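Side-chain contacts in putative oxidoreductase (PDB 3C24), which is a putative oxidoreductase that probably binds a nicotinamide adenine dinucleotide cofactor in a Rossmann-like domain, its substrate and reaction being unknown: residues 98-103 with 170-175; 118-123 with 182-187. All blocks are in the same frame, centred on the assembly; numbering follows the deposited sequence.

Interaction 1. Residues 98-103 with 170-175; sequences LILDAA and ETMWSP
Leu98, on the end of strand 96-99, and Leu100, just past it, face Met172 and Trp173, which sit where helix 160-172 runs out, and the two backbones stay well apart: the nearest alpha carbons, Leu100 CA and Met172 CA, are separated by 10.6 Å. Trp173 is the first residue to leave helical geometry, and a cis peptide bond precedes Pro175. Side chains alone bridge the gap, without a hydrogen bond between the segments.

Leu100 is the hub. One of its methyls, CD2, lies 3.9 Å from Trp173 CZ2 and almost as near to CH2, so it meets the outer end of the benzo ring on a slanting approach. The same methyl is 4.0 Å from Met172 CE. Met172, a selenomethionine, reaches out with a nearly straight chain as far as its selenium and then bends (chi3 -60°), which swings CE back toward Leu100; Leu98 CD1 touches that methyl more loosely, at 4.4 Å. Met172 also leans on its neighbour, with CB above one face of the indole toward the rim. Ile27 of helix 22-33 and Val72 of strand 70-73 pack on both Leu100 and Met172 and continue the apolar cluster.

Beyond Leu100 the chain turns into helix 103-107. Ala103 N donates to Asp101 OD1 (2.8 Å, 156° at the hydrogen), on the lone pair turned away from the other carboxylate oxygen, and this capping bond fixes the start of the helix. Ala102 N in the same turn donates to Glu191 OE2.

Apolar packing between the carboxyl end of a parallel strand with the loop that leaves it, and the end of a helix lying over the sheet, is characteristic of Rossmann-like domains, in which the loops leaving such strand ends usually border the nucleotide site.

Interaction 2. Residues 118-123 with 182-187; sequences YFIGHP and VTTEQL
This is a strand-to-helix packing contact: the first turn of the long helix 184-217 rests against strand 117-123, with Ile120 and Leu187 at its centre. The alpha carbons of Ile120 and Thr184, the nearest across the segments, are 7.5 Å apart.

Ile120 uses both branches. Its CG2 lies 3.7 Å from Leu187 CD1, the two side chains meeting at a slant. With CG1 beside the backbone N (chi1 -44°) and the chain extended beyond, CD1 reaches Thr184 CG2, also at 3.7 Å and roughly at right angles. The other methyl of Leu187, CD2, comes within 4.1 Å of His122 CB, while the imidazole leads away to pair its ND1 with Leu100 O in a hydrogen bond. His122 also packs on Phe227 of the second subunit.

Thr183 and Gln186 close the helix start in a capping box: Gln186 N donates to Thr183 OG1 (3.0 Å, 162° at the hydrogen), and Thr183 N returns a bond to Gln186 OE1, tilted 17° from the amide carbonyl plane. Gln186 NE2 goes on to Tyr217 O of the second subunit.

Aliphatic groups thus seat a capped helix start on the sheet of a Rossmann-like domain, where the long helix of the C-terminal region begins.

Overall arrangement
Both contacts are partly buried and apolar across their segments, and they use neighbouring strands of one sheet, 96-99 and 117-123. Interaction 1 spans its wide gap with selenomethionine and an indole; interaction 2, its alpha carbons closer, needs only branched aliphatic side chains and a threonine methyl. Its helix start and His122 also reach the second subunit, whereas no other chain touches interaction 1. They join directly: Ile99 N and Phe119 O are 2.8 Å apart, a probable backbone hydrogen bond, and Trp173 CH2 packs 3.4 Å from Gly121 C. The side chains of Trp173 and of His122 each lie about 5 Å from a bound sulfate, probably from the crystallisation liquor; such an ion may mark a pocket.

Interaction 1. Residues 98-103 with 170-175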
ATOM      1  N   LEU A  98      31.184  -3.402  -4.848  1.00 16.25           N
ATOM      2  CA  LEU A  98      29.840  -3.525  -4.336  1.00 13.76           C
ATOM      3  C   LEU A  98      28.895  -2.527  -4.996  1.00 14.68           C
ATOM      4  O   LEU A  98      29.074  -1.312  -4.939  1.00 15.91           O
ATOM      5  CB  LEU A  98      29.895  -3.395  -2.816  1.00 13.59           C
ATOM      6  CG  LEU A  98      28.848  -4.112  -1.963  1.00 15.93           C
ATOM      7  CD1 LEU A  98      29.215  -4.045  -0.455  1.00 17.34           C
ATOM      8  CD2 LEU A  98      27.482  -3.556  -2.253  1.00 20.60           C
ATOM      9  N   ILE A  99      27.936  -3.123  -5.685  1.00 15.44           N
ATOM     10  CA  ILE A  99      26.907  -2.390  -6.450  0.50 15.49           C
ATOM     11  C   ILE A  99      25.592  -2.448  -5.684  1.00 15.49           C
ATOM     12  O   ILE A  99      25.215  -3.469  -5.121  1.00 16.09           O
ATOM     13  CB  ILE A  99      26.734  -2.899  -7.921  0.50 17.40           C
ATOM     14  CG1 ILE A  99      28.060  -3.276  -8.605  0.50 21.36           C
ATOM     15  CG2 ILE A  99      26.034  -1.852  -8.756  0.50 18.95           C
ATOM     16  CD1 ILE A  99      28.409  -4.791  -8.562  0.50 11.39           C
ATOM     17  N   LEU A 100      24.904  -1.317  -5.673  1.00 17.94           N
ATOM     18  CA  LEU A 100      23.711  -1.151  -4.856  1.00 18.88           C
ATOM     19  C   LEU A 100      22.399  -1.342  -5.605  1.00 17.34           C
ATOM     20  O   LEU A 100      21.327  -0.950  -5.106  1.00 18.41           O
ATOM     21  CB  LEU A 100      23.753   0.252  -4.215  1.00 17.52           C
ATOM     22  CG  LEU A 100      25.023   0.611  -3.413  1.00 20.09           C
ATOM     23  CD1 LEU A 100      24.946   1.998  -2.691  1.00 22.85           C
ATOM     24  CD2 LEU A 100      25.340  -0.510  -2.426  1.00 21.22           C
ATOM     25  N   ASP A 101      22.486  -1.865  -6.816  1.00 18.86           N
ATOM     26  CA  ASP A 101      21.343  -2.078  -7.680  1.00 19.87           C
ATOM     27  C   ASP A 101      21.726  -3.069  -8.760  1.00 18.84           C
ATOM     28  O   ASP A 101      22.826  -3.024  -9.298  1.00 20.08           O
ATOM     29  CB  ASP A 101      20.899  -0.748  -8.299  1.00 22.26           C
ATOM     30  CG  ASP A 101      19.524  -0.836  -8.955  1.00 28.75           C
ATOM     31  OD1 ASP A 101      19.332  -1.550  -9.974  1.00 29.10           O
ATOM     32  OD2 ASP A 101      18.611  -0.156  -8.463  1.00 48.81           O
ATOM     33  N   ALA A 102      20.825  -3.998  -9.036  1.00 18.10           N
ATOM     34  CA  ALA A 102      21.078  -5.019 -10.046  1.00 16.05           C
ATOM     35  C   ALA A 102      21.005  -4.547 -11.492  1.00 18.35           C
ATOM     36  O   ALA A 102      21.305  -5.329 -12.381  1.00 17.27           O
ATOM     37  CB  ALA A 102      20.084  -6.218  -9.895  1.00 16.04           C
ATOM     38  N   ALA A 103      20.542  -3.315 -11.728  1.00 19.22           N
ATOM     39  CA  ALA A 103      20.341  -2.865 -13.101  1.00 20.45           C
ATOM     40  C   ALA A 103      21.571  -2.967 -14.012  1.00 20.60           C
ATOM     41  O   ALA A 103      21.542  -3.658 -15.024  1.00 19.73           O
ATOM     42  CB  ALA A 103      19.746  -1.399 -13.116  1.00 21.80           C
ATOM     43  N   GLU A 170      24.713  -4.920   5.608  1.00 15.02           N
ATOM     44  CA  GLU A 170      23.986  -4.914   6.893  1.00 15.90           C
ATOM     45  C   GLU A 170      24.396  -3.718   7.764  1.00 16.67           C
ATOM     46  O   GLU A 170      23.595  -3.154   8.561  1.00 19.16           O
ATOM     47  CB  GLU A 170      24.203  -6.217   7.626  1.00 17.20           C
ATOM     48  CG  GLU A 170      23.427  -7.369   7.052  1.00 19.43           C
ATOM     49  CD  GLU A 170      23.912  -8.728   7.542  1.00 29.35           C
ATOM     50  OE1 GLU A 170      24.750  -8.756   8.455  1.00 28.56           O
ATOM     51  OE2 GLU A 170      23.461  -9.756   6.995  1.00 26.37           O
ATOM     52  N   THR A 171      25.626  -3.278   7.560  1.00 15.35           N
ATOM     53  CA  THR A 171      26.164  -2.115   8.274  1.00 13.93           C
ATOM     54  C   THR A 171      25.615  -0.845   7.624  1.00 14.63           C
ATOM     55  O   THR A 171      25.139   0.063   8.311  1.00 17.43           O
ATOM     56  CB  THR A 171      27.688  -2.062   8.214  1.00 17.78           C
ATOM     57  OG1 THR A 171      28.212  -3.308   8.657  1.00 19.20           O
ATOM     58  CG2 THR A 171      28.242  -0.848   9.008  1.00 16.00           C
HETATM   59  N   MSE A 172      25.641  -0.790   6.287  1.00 14.01           N
HETATM   60  CA  MSE A 172      25.176   0.405   5.572  1.00 13.97           C
HETATM   61  C   MSE A 172      23.698   0.708   5.723  1.00 17.47           C
HETATM   62  O   MSE A 172      23.281   1.900   5.722  1.00 17.61           O
HETATM   63  CB  MSE A 172      25.532   0.325   4.081  1.00 15.57           C
HETATM   64  CG  MSE A 172      26.991   0.308   3.849  1.00 15.08           C
HETATM   65 SE   MSE A 172      27.339   0.386   1.892  0.75 20.84          SE
HETATM   66  CE  MSE A 172      26.476  -1.171   1.344  1.00 19.79           C
ATOM     67  N   TRP A 173      22.926  -0.355   5.897  1.00 15.10           N
ATOM     68  CA  TRP A 173      21.469  -0.258   5.878  1.00 17.80           C
ATOM     69  C   TRP A 173      20.801  -0.662   7.168  1.00 19.15           C
ATOM     70  O   TRP A 173      19.595  -0.939   7.196  1.00 18.62           O
ATOM     71  CB  TRP A 173      20.903  -1.090   4.713  1.00 16.90           C
ATOM     72  CG  TRP A 173      21.309  -0.548   3.361  1.00 18.12           C
ATOM     73  CD1 TRP A 173      21.379   0.734   3.021  1.00 20.12           C
ATOM     74  CD2 TRP A 173      21.608  -1.309   2.171  1.00 17.20           C
ATOM     75  NE1 TRP A 173      21.748   0.862   1.705  1.00 20.97           N
ATOM     76  CE2 TRP A 173      21.893  -0.379   1.160  1.00 18.19           C
ATOM     77  CE3 TRP A 173      21.681  -2.677   1.874  1.00 15.75           C
ATOM     78  CZ2 TRP A 173      22.245  -0.758  -0.129  1.00 19.71           C
ATOM     79  CZ3 TRP A 173      22.023  -3.062   0.569  1.00 20.30           C
ATOM     80  CH2 TRP A 173      22.308  -2.092  -0.410  1.00 17.37           C
ATOM     81  N   SER A 174      21.599  -0.666   8.242  1.00 16.69           N
ATOM     82  CA  SER A 174      21.107  -1.023   9.593  1.00 16.71           C
ATOM     83  C   SER A 174      19.985  -0.083  10.015  1.00 16.79           C
ATOM     84  O   SER A 174      20.038   1.083   9.716  1.00 15.75           O
ATOM     85  CB  SER A 174      22.209  -0.995  10.653  1.00 19.85           C
ATOM     86  OG  SER A 174      22.677   0.315  10.833  1.00 21.42           O
ATOM     87  N   PRO A 175      19.022  -0.585  10.799  1.00 17.40           N
ATOM     88  CA  PRO A 175      18.993  -1.954  11.304  1.00 17.66           C
ATOM     89  C   PRO A 175      18.354  -2.918  10.346  1.00 17.16           C
ATOM     90  O   PRO A 175      17.297  -2.648   9.786  1.00 17.43           O
ATOM     91  CB  PRO A 175      18.181  -1.824  12.612  1.00 16.56           C
ATOM     92  CG  PRO A 175      17.322  -0.656  12.390  1.00 17.50           C
ATOM     93  CD  PRO A 175      18.124   0.302  11.571  1.00 15.69           C
TER

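Interaction 2. Residues 118-123 with 182-187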
ATOM      1  N   TYR A 118      32.301  -9.153  -7.598  1.00 14.00           N
ATOM      2  CA  TYR A 118      31.150  -8.264  -7.754  1.00 12.52           C
ATOM      3  C   TYR A 118      30.089  -8.784  -6.822  1.00 16.27           C
ATOM      4  O   TYR A 118      29.712  -9.968  -6.861  1.00 15.52           O
ATOM      5  CB  TYR A 118      30.613  -8.260  -9.210  1.00 13.62           C
ATOM      6  CG  TYR A 118      31.413  -7.473 -10.212  1.00 16.11           C
ATOM      7  CD1 TYR A 118      31.720  -6.169 -10.006  1.00 18.06           C
ATOM      8  CD2 TYR A 118      31.698  -8.015 -11.464  1.00 13.74           C
ATOM      9  CE1 TYR A 118      32.424  -5.448 -10.966  1.00 18.46           C
ATOM     10  CE2 TYR A 118      32.402  -7.299 -12.419  1.00 16.86           C
ATOM     11  CZ  TYR A 118      32.740  -6.028 -12.188  1.00 20.56           C
ATOM     12  OH  TYR A 118      33.408  -5.335 -13.188  1.00 17.94           O
ATOM     13  N   PHE A 119      29.620  -7.879  -5.979  1.00 15.31           N
ATOM     14  CA  PHE A 119      28.602  -8.146  -4.990  1.00 15.46           C
ATOM     15  C   PHE A 119      27.530  -7.092  -5.168  1.00 14.84           C
ATOM     16  O   PHE A 119      27.836  -5.917  -5.252  1.00 14.31           O
ATOM     17  CB  PHE A 119      29.203  -8.087  -3.592  1.00 14.95           C
ATOM     18  CG  PHE A 119      28.258  -8.543  -2.501  1.00 14.66           C
ATOM     19  CD1 PHE A 119      27.353  -7.661  -1.922  1.00 15.35           C
ATOM     20  CD2 PHE A 119      28.297  -9.823  -2.021  1.00 16.17           C
ATOM     21  CE1 PHE A 119      26.479  -8.095  -0.939  1.00 17.15           C
ATOM     22  CE2 PHE A 119      27.429 -10.227  -1.041  1.00 14.26           C
ATOM     23  CZ  PHE A 119      26.543  -9.350  -0.491  1.00 16.96           C
ATOM     24  N   ILE A 120      26.296  -7.556  -5.182  1.00 14.08           N
ATOM     25  CA  ILE A 120      25.080  -6.699  -5.342  1.00 13.79           C
ATOM     26  C   ILE A 120      24.248  -6.759  -4.078  1.00 15.26           C
ATOM     27  O   ILE A 120      23.921  -7.828  -3.563  1.00 17.04           O
ATOM     28  CB  ILE A 120      24.205  -7.074  -6.560  1.00 14.28           C
ATOM     29  CG1 ILE A 120      25.041  -7.335  -7.804  1.00 17.38           C
ATOM     30  CG2 ILE A 120      23.187  -5.978  -6.772  1.00 15.08           C
ATOM     31  CD1 ILE A 120      24.206  -7.925  -8.953  1.00 19.10           C
ATOM     32  N   GLY A 121      23.847  -5.578  -3.584  1.00 14.76           N
ATOM     33  CA  GLY A 121      22.904  -5.490  -2.479  1.00 17.53           C
ATOM     34  C   GLY A 121      21.805  -4.497  -2.779  1.00 17.81           C
ATOM     35  O   GLY A 121      21.979  -3.625  -3.607  1.00 16.94           O
ATOM     36  N   HIS A 122      20.633  -4.728  -2.201  1.00 17.77           N
ATOM     37  CA  HIS A 122      19.538  -3.762  -2.321  1.00 15.91           C
ATOM     38  C   HIS A 122      18.611  -3.876  -1.139  1.00 16.49           C
ATOM     39  O   HIS A 122      18.274  -4.989  -0.746  1.00 16.75           O
ATOM     40  CB  HIS A 122      18.786  -4.011  -3.608  1.00 15.19           C
ATOM     41  CG  HIS A 122      18.045  -2.799  -4.076  1.00 16.37           C
ATOM     42  ND1 HIS A 122      18.668  -1.800  -4.790  1.00 23.62           N
ATOM     43  CD2 HIS A 122      16.794  -2.361  -3.811  1.00 20.29           C
ATOM     44  CE1 HIS A 122      17.788  -0.842  -5.037  1.00 30.58           C
ATOM     45  NE2 HIS A 122      16.647  -1.158  -4.456  1.00 23.14           N
ATOM     46  N   PRO A 123      18.164  -2.728  -0.565  1.00 16.03           N
ATOM     47  CA  PRO A 123      17.270  -2.815   0.574  1.00 18.16           C
ATOM     48  C   PRO A 123      15.861  -3.199   0.150  1.00 17.92           C
ATOM     49  O   PRO A 123      15.460  -2.948  -0.999  1.00 17.58           O
ATOM     50  CB  PRO A 123      17.276  -1.396   1.122  1.00 21.19           C
ATOM     51  CG  PRO A 123      17.800  -0.542   0.085  1.00 19.80           C
ATOM     52  CD  PRO A 123      18.627  -1.350  -0.853  1.00 17.51           C
ATOM     53  N   VAL A 182      20.244 -14.240  -2.865  1.00 13.76           N
ATOM     54  CA  VAL A 182      19.698 -14.630  -4.183  1.00 15.09           C
ATOM     55  C   VAL A 182      20.782 -14.627  -5.262  1.00 17.12           C
ATOM     56  O   VAL A 182      21.922 -14.206  -5.042  1.00 15.73           O
ATOM     57  CB  VAL A 182      18.584 -13.679  -4.633  1.00 16.27           C
ATOM     58  CG1 VAL A 182      17.341 -13.741  -3.713  1.00 17.22           C
ATOM     59  CG2 VAL A 182      19.088 -12.230  -4.737  1.00 16.50           C
ATOM     60  N   THR A 183      20.408 -15.068  -6.448  1.00 15.92           N
ATOM     61  CA  THR A 183      21.308 -14.966  -7.599  1.00 15.69           C
ATOM     62  C   THR A 183      21.175 -13.589  -8.198  1.00 13.33           C
ATOM     63  O   THR A 183      20.209 -12.859  -7.926  1.00 16.53           O
ATOM     64  CB  THR A 183      20.983 -15.980  -8.713  1.00 17.49           C
ATOM     65  OG1 THR A 183      19.702 -15.692  -9.289  1.00 18.91           O
ATOM     66  CG2 THR A 183      21.002 -17.415  -8.153  1.00 18.07           C
ATOM     67  N   THR A 184      22.120 -13.243  -9.062  1.00 16.38           N
ATOM     68  CA  THR A 184      22.097 -11.967  -9.773  1.00 17.20           C
ATOM     69  C   THR A 184      20.775 -11.808 -10.524  1.00 17.54           C
ATOM     70  O   THR A 184      20.124 -10.768 -10.444  1.00 17.97           O
ATOM     71  CB  THR A 184      23.254 -11.844 -10.770  1.00 19.42           C
ATOM     72  OG1 THR A 184      24.472 -11.995 -10.051  1.00 19.12           O
ATOM     73  CG2 THR A 184      23.267 -10.473 -11.518  1.00 16.58           C
ATOM     74  N   GLU A 185      20.371 -12.851 -11.243  1.00 16.68           N
ATOM     75  CA  GLU A 185      19.119 -12.774 -12.013  1.00 18.29           C
ATOM     76  C   GLU A 185      17.864 -12.643 -11.141  1.00 17.36           C
ATOM     77  O   GLU A 185      16.933 -11.880 -11.441  1.00 18.12           O
ATOM     78  CB  GLU A 185      18.999 -13.959 -12.958  1.00 20.17           C
ATOM     79  CG  GLU A 185      17.748 -13.864 -13.817  1.00 21.58           C
ATOM     80  CD  GLU A 185      17.736 -14.887 -14.941  1.00 26.23           C
ATOM     81  OE1 GLU A 185      17.316 -16.044 -14.693  1.00 24.76           O
ATOM     82  OE2 GLU A 185      18.157 -14.509 -16.066  1.00 21.30           O
ATOM     83  N   GLN A 186      17.862 -13.389 -10.040  1.00 17.59           N
ATOM     84  CA  GLN A 186      16.774 -13.300  -9.086  1.00 17.30           C
ATOM     85  C   GLN A 186      16.677 -11.886  -8.510  1.00 15.26           C
ATOM     86  O   GLN A 186      15.571 -11.318  -8.388  1.00 16.18           O
ATOM     87  CB  GLN A 186      16.925 -14.336  -7.980  1.00 15.16           C
ATOM     88  CG  GLN A 186      16.591 -15.767  -8.430  1.00 17.78           C
ATOM     89  CD  GLN A 186      16.898 -16.787  -7.378  1.00 19.31           C
ATOM     90  OE1 GLN A 186      17.810 -16.593  -6.581  1.00 18.93           O
ATOM     91  NE2 GLN A 186      16.152 -17.905  -7.377  1.00 18.24           N
ATOM     92  N   LEU A 187      17.828 -11.261  -8.201  1.00 17.99           N
ATOM     93  CA  LEU A 187      17.798  -9.909  -7.641  1.00 17.22           C
ATOM     94  C   LEU A 187      17.230  -8.941  -8.668  1.00 17.88           C
ATOM     95  O   LEU A 187      16.433  -8.064  -8.333  1.00 19.26           O
ATOM     96  CB  LEU A 187      19.179  -9.439  -7.231  1.00 18.04           C
ATOM     97  CG  LEU A 187      19.214  -8.567  -5.974  1.00 25.42           C
ATOM     98  CD1 LEU A 187      20.667  -8.374  -5.576  1.00 25.75           C
ATOM     99  CD2 LEU A 187      18.517  -7.239  -6.080  1.00 24.98           C
TER